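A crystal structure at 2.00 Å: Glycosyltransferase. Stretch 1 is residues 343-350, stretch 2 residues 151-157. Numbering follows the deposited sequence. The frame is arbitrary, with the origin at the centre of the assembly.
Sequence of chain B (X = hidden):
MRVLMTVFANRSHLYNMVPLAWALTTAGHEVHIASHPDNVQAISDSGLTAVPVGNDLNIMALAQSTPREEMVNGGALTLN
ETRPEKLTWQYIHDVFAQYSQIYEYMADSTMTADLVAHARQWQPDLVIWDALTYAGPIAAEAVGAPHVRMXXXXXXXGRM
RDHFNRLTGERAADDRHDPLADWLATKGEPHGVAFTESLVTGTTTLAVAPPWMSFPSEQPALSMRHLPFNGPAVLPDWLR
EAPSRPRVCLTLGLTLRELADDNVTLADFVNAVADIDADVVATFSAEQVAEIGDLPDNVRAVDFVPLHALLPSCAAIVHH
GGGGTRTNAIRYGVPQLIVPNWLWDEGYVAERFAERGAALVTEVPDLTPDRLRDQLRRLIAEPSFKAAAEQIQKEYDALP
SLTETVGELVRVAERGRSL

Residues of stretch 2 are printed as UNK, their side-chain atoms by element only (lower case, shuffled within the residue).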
ATOM      1  N   LEU B 343      13.630  21.319 -13.058  1.00 35.71           N
ATOM      2  CA  LEU B 343      13.657  21.132 -11.604  1.00 35.43           C
ATOM      3  C   LEU B 343      14.758  20.151 -11.159  1.00 33.10           C
ATOM      4  O   LEU B 343      15.243  20.264 -10.054  1.00 34.63           O
ATOM      5  CB  LEU B 343      12.329  20.622 -11.077  1.00 36.04           C
ATOM      6  CG  LEU B 343      11.217  21.626 -10.765  1.00 39.64           C
ATOM      7  CD1 LEU B 343      11.001  22.464 -11.943  1.00 41.84           C
ATOM      8  CD2 LEU B 343       9.936  20.870 -10.374  1.00 41.79           C
ATOM      9  N   TRP B 344      15.129  19.196 -11.989  1.00 29.66           N
ATOM     10  CA  TRP B 344      16.091  18.173 -11.514  1.00 27.87           C
ATOM     11  C   TRP B 344      16.982  17.635 -12.631  1.00 26.68           C
ATOM     12  O   TRP B 344      18.183  17.914 -12.667  1.00 27.42           O
ATOM     13  CB  TRP B 344      15.357  17.036 -10.749  1.00 26.25           C
ATOM     14  CG  TRP B 344      16.344  16.137 -10.132  1.00 23.80           C
ATOM     15  CD1 TRP B 344      16.634  14.860 -10.528  1.00 20.91           C
ATOM     16  CD2 TRP B 344      17.231  16.454  -9.024  1.00 19.67           C
ATOM     17  NE1 TRP B 344      17.673  14.344  -9.728  1.00 23.72           N
ATOM     18  CE2 TRP B 344      18.071  15.338  -8.834  1.00 24.06           C
ATOM     19  CE3 TRP B 344      17.437  17.617  -8.233  1.00 27.23           C
ATOM     20  CZ2 TRP B 344      19.043  15.318  -7.865  1.00 20.52           C
ATOM     21  CZ3 TRP B 344      18.383  17.603  -7.250  1.00 24.67           C
ATOM     22  CH2 TRP B 344      19.198  16.444  -7.065  1.00 25.11           C
ATOM     23  N   ASP B 345      16.393  16.891 -13.550  1.00 25.68           N
ATOM     24  CA  ASP B 345      17.147  16.159 -14.582  1.00 25.81           C
ATOM     25  C   ASP B 345      16.386  16.072 -15.880  1.00 25.69           C
ATOM     26  O   ASP B 345      16.762  15.283 -16.758  1.00 26.40           O
ATOM     27  CB  ASP B 345      17.420  14.707 -14.133  1.00 25.33           C
ATOM     28  CG  ASP B 345      16.133  13.958 -13.800  1.00 25.78           C
ATOM     29  OD1 ASP B 345      16.198  12.787 -13.346  1.00 20.54           O
ATOM     30  OD2 ASP B 345      15.046  14.552 -14.026  1.00 23.14           O
ATOM     31  N   GLU B 346      15.313  16.846 -16.014  1.00 25.00           N
ATOM     32  CA  GLU B 346      14.407  16.617 -17.110  1.00 25.80           C
ATOM     33  C   GLU B 346      15.063  16.875 -18.473  1.00 25.42           C
ATOM     34  O   GLU B 346      14.767  16.161 -19.445  1.00 26.70           O
ATOM     35  CB  GLU B 346      13.147  17.490 -16.962  1.00 27.33           C
ATOM     36  CG  GLU B 346      12.403  17.266 -15.702  1.00 26.97           C
ATOM     37  CD  GLU B 346      12.783  18.304 -14.673  1.00 28.90           C
ATOM     38  OE1 GLU B 346      13.975  18.600 -14.426  1.00 28.03           O
ATOM     39  OE2 GLU B 346      11.847  18.884 -14.130  1.00 32.32           O
ATOM     40  N   GLY B 347      15.927  17.876 -18.562  1.00 24.61           N
ATOM     41  CA  GLY B 347      16.579  18.263 -19.842  1.00 25.41           C
ATOM     42  C   GLY B 347      17.463  17.118 -20.331  1.00 26.16           C
ATOM     43  O   GLY B 347      17.401  16.667 -21.481  1.00 28.56           O
ATOM     44  N   TYR B 348      18.237  16.590 -19.405  1.00 26.63           N
ATOM     45  CA  TYR B 348      19.270  15.640 -19.707  1.00 27.11           C
ATOM     46  C   TYR B 348      18.648  14.290 -20.023  1.00 26.13           C
ATOM     47  O   TYR B 348      19.041  13.643 -20.985  1.00 27.14           O
ATOM     48  CB  TYR B 348      20.254  15.558 -18.548  1.00 27.73           C
ATOM     49  CG  TYR B 348      21.314  14.496 -18.774  1.00 31.38           C
ATOM     50  CD1 TYR B 348      22.584  14.869 -19.150  1.00 33.10           C
ATOM     51  CD2 TYR B 348      21.030  13.129 -18.596  1.00 31.26           C
ATOM     52  CE1 TYR B 348      23.566  13.937 -19.312  1.00 32.99           C
ATOM     53  CE2 TYR B 348      21.993  12.184 -18.753  1.00 32.83           C
ATOM     54  CZ  TYR B 348      23.255  12.601 -19.142  1.00 31.86           C
ATOM     55  OH  TYR B 348      24.245  11.710 -19.296  1.00 30.00           O
ATOM     56  N   VAL B 349      17.645  13.884 -19.248  1.00 24.85           N
ATOM     57  CA  VAL B 349      16.938  12.635 -19.538  1.00 23.92           C
ATOM     58  C   VAL B 349      16.137  12.770 -20.845  1.00 25.84           C
ATOM     59  O   VAL B 349      16.039  11.815 -21.619  1.00 24.65           O
ATOM     60  CB  VAL B 349      16.028  12.274 -18.406  1.00 24.44           C
ATOM     61  CG1 VAL B 349      15.049  11.122 -18.809  1.00 23.26           C
ATOM     62  CG2 VAL B 349      16.891  11.876 -17.156  1.00 21.53           C
ATOM     63  N   ALA B 350      15.579  13.964 -21.106  1.00 24.33           N
ATOM     64  CA  ALA B 350      14.840  14.146 -22.366  1.00 26.07           C
ATOM     65  C   ALA B 350      15.725  13.801 -23.595  1.00 27.58           C
ATOM     66  O   ALA B 350      15.296  13.089 -24.504  1.00 26.88           O
ATOM     67  CB  ALA B 350      14.253  15.542 -22.501  1.00 24.88           C
ATOM     68  N   UNK B 151      17.405   7.278  -4.671  1.00 19.81           N
ATOM     69  CA  UNK B 151      17.270   8.353  -5.680  1.00 20.82           C
ATOM     70  C   UNK B 151      15.833   8.497  -6.098  1.00 19.79           C
ATOM     71  O   UNK B 151      14.979   7.590  -5.919  1.00 20.40           O
ATOM     72  c   UNK B 151      18.119   8.046  -6.913  1.00 19.40           C
ATOM     73  c   UNK B 151      20.473   7.590  -7.898  1.00 18.79           C
ATOM     74  c   UNK B 151      20.264   9.126  -5.975  1.00 18.06           C
ATOM     75  c   UNK B 151      19.644   7.890  -6.636  1.00 21.81           C
ATOM     76  N   UNK B 152      15.559   9.616  -6.745  1.00 19.49           N
ATOM     77  CA  UNK B 152      14.188   9.932  -7.181  1.00 20.33           C
ATOM     78  C   UNK B 152      14.270  10.443  -8.649  1.00 20.51           C
ATOM     79  O   UNK B 152      13.267  10.860  -9.258  1.00 21.19           O
ATOM     80  c   UNK B 152      14.373  12.254  -6.141  1.00 18.76           C
ATOM     81  c   UNK B 152      15.927  14.526  -6.175  1.00 19.04           C
ATOM     82  c   UNK B 152      13.591  10.982  -6.178  1.00 20.38           C
ATOM     83  c   UNK B 152      14.980  14.373  -7.173  1.00 18.56           C
ATOM     84  c   UNK B 152      14.186  13.215  -7.168  1.00 22.56           C
ATOM     85  c   UNK B 152      16.088  13.543  -5.168  1.00 18.24           C
ATOM     86  c   UNK B 152      15.325  12.468  -5.165  1.00 20.21           C
ATOM     87  N   UNK B 153      15.465  10.366  -9.240  1.00 21.98           N
ATOM     88  CA  UNK B 153      15.687  10.635 -10.694  1.00 20.89           C
ATOM     89  C   UNK B 153      17.164  10.303 -10.849  1.00 22.04           C
ATOM     90  O   UNK B 153      17.709   9.487 -10.093  1.00 22.52           O
ATOM     91  N   UNK B 154      17.853  10.977 -11.758  1.00 22.28           N
ATOM     92  CA  UNK B 154      19.307  10.876 -11.797  1.00 23.52           C
ATOM     93  C   UNK B 154      20.067  11.425 -10.588  1.00 24.64           C
ATOM     94  O   UNK B 154      19.580  12.260  -9.823  1.00 23.30           O
ATOM     95  c   UNK B 154      19.228  11.181 -14.461  1.00 25.67           C
ATOM     96  c   UNK B 154      19.839  11.529 -13.094  1.00 24.84           C
ATOM     97  c   UNK B 154      20.069  11.887 -15.595  1.00 26.09           C
ATOM     98  c   UNK B 154      19.074   9.702 -14.782  1.00 25.24           C
ATOM     99  N   UNK B 155      21.270  10.915 -10.384  1.00 23.72           N
ATOM    100  CA  UNK B 155      22.045  11.266  -9.207  1.00 24.55           C
ATOM    101  C   UNK B 155      22.915  12.516  -9.449  1.00 24.47           C
ATOM    102  O   UNK B 155      24.141  12.411  -9.512  1.00 25.16           O
ATOM    103  o   UNK B 155      24.320   9.371  -7.097  1.00 27.83           O
ATOM    104  o   UNK B 155      23.188  11.216  -6.622  1.00 24.13           O
ATOM    105  c   UNK B 155      23.504  10.250  -7.408  1.00 26.07           C
ATOM    106  c   UNK B 155      22.892  10.066  -8.773  1.00 24.20           C
ATOM    107  N   UNK B 156      22.268  13.687  -9.592  1.00 23.82           N
ATOM    108  CA  UNK B 156      22.978  14.938  -9.791  1.00 24.45           C
ATOM    109  C   UNK B 156      23.966  15.145  -8.668  1.00 25.03           C
ATOM    110  O   UNK B 156      25.084  15.649  -8.865  1.00 26.20           O
ATOM    111  n   UNK B 156      20.702  16.705 -13.305  1.00 24.06           N
ATOM    112  c   UNK B 156      21.596  16.369 -12.327  1.00 25.73           C
ATOM    113  c   UNK B 156      21.988  16.119  -9.785  1.00 23.69           C
ATOM    114  o   UNK B 156      22.814  16.282 -12.534  1.00 25.92           O
ATOM    115  c   UNK B 156      20.991  16.145 -10.927  1.00 24.09           C
ATOM    116  N   UNK B 157      23.539  14.811  -7.441  1.00 23.89           N
ATOM    117  CA  UNK B 157      24.344  15.148  -6.279  1.00 24.90           C
ATOM    118  C   UNK B 157      25.575  14.266  -6.278  1.00 23.60           C
ATOM    119  O   UNK B 157      26.664  14.758  -5.981  1.00 22.12           O
ATOM    120  c   UNK B 157      24.756  17.888  -1.102  1.00 29.52           C
ATOM    121  c   UNK B 157      24.613  16.722  -1.884  1.00 27.04           C
ATOM    122  c   UNK B 157      23.523  14.876  -5.005  1.00 26.41           C
ATOM    123  c   UNK B 157      24.074  15.377  -3.679  1.00 27.79           C
ATOM    124  n   UNK B 157      24.914  15.418  -1.578  1.00 29.94           N
ATOM    125  c   UNK B 157      24.583  14.608  -2.653  1.00 27.98           C
ATOM    126  c   UNK B 157      23.748  17.971  -3.779  1.00 28.97           C
ATOM    127  c   UNK B 157      24.381  19.094  -1.664  1.00 29.08           C
ATOM    128  c   UNK B 157      23.869  19.155  -3.002  1.00 28.94           C
ATOM    129  c   UNK B 157      24.067  16.740  -3.195  1.00 28.08           C
TER

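Position 151 carries four side-chain carbons, forked at the second, and its side chain makes no contact with the first stretch. A fork at the second carbon, with no heteroatom, identifies Leu 151.

Position 152 has one carbon followed by a six-membered ring of carbon alone. The ring lies over one face of the Trp 344 indole, the two planes inclined at 49° and the centroid of the five-membered ring 4.5 Å away. With no oxygen on the ring, this is Phe 152; its CZ approaches Trp 344 CE2 to 3.5 Å in an oblique aromatic pair.

Position 153 has no side-chain atoms, and its CA lies 3.5 Å from Asp 345 OD1. It is therefore Gly 153. An ideal CB here would fall 2.5 Å from Asp 345 OD1, a clash, and 3.1 Å from Trp 344 CD1. Without a side chain, the backbone can run past the edge of the Trp 344 indole and close to Asp 345 OD1.

At position 154 four carbons again fork at the second. One terminal carbon reaches 3.4 Å from Tyr 348 CD2 and 3.5 Å from Val 349 CG2, packing against the first turn of the helix that begins at Glu 346. The residue is Leu 154, in the m,t rotamer, and the carbon is CD1. Leu 154 N donates to Asp 345 OD1 (2.9 Å, 167°), while Leu 154 O accepts from Trp 344 NE1 (2.8 Å).

Position 155 bears two carbons, the second holding two oxygens, and its CA-to-CB bond points away from the first stretch. This carboxylate is Asp 155, at the N-cap position; it caps a backbone nitrogen just past the stretch.

Position 156 shows three carbons, the third carrying one oxygen and one nitrogen. The nitrogen end lies against Trp 344 O, and a carbon sits over the Trp 344 ring. This is the amide of Gln 156: NE2 donates to Trp 344 O (2.9 Å), and CG sits 4.0 Å from the centroid of the six-membered ring of Trp 344, a CH-pi contact over the face opposite Phe 152.

Position 157 has one carbon and fused five- and six-membered rings of eight carbons and one nitrogen, hence Trp 157. The end of its side chain leads away from the first stretch.

The contact centres on Trp 344, whose indole is held between Phe 152 and Gln 156 and tethered at its edge by Leu 154 O. Asp 345 secures the same backbone through Leu 154 N, so polar bonds fix the loop while Leu 154 packs against Tyr 348 and Val 349.

Stretch 2, residues 151-157: LFGLDQW
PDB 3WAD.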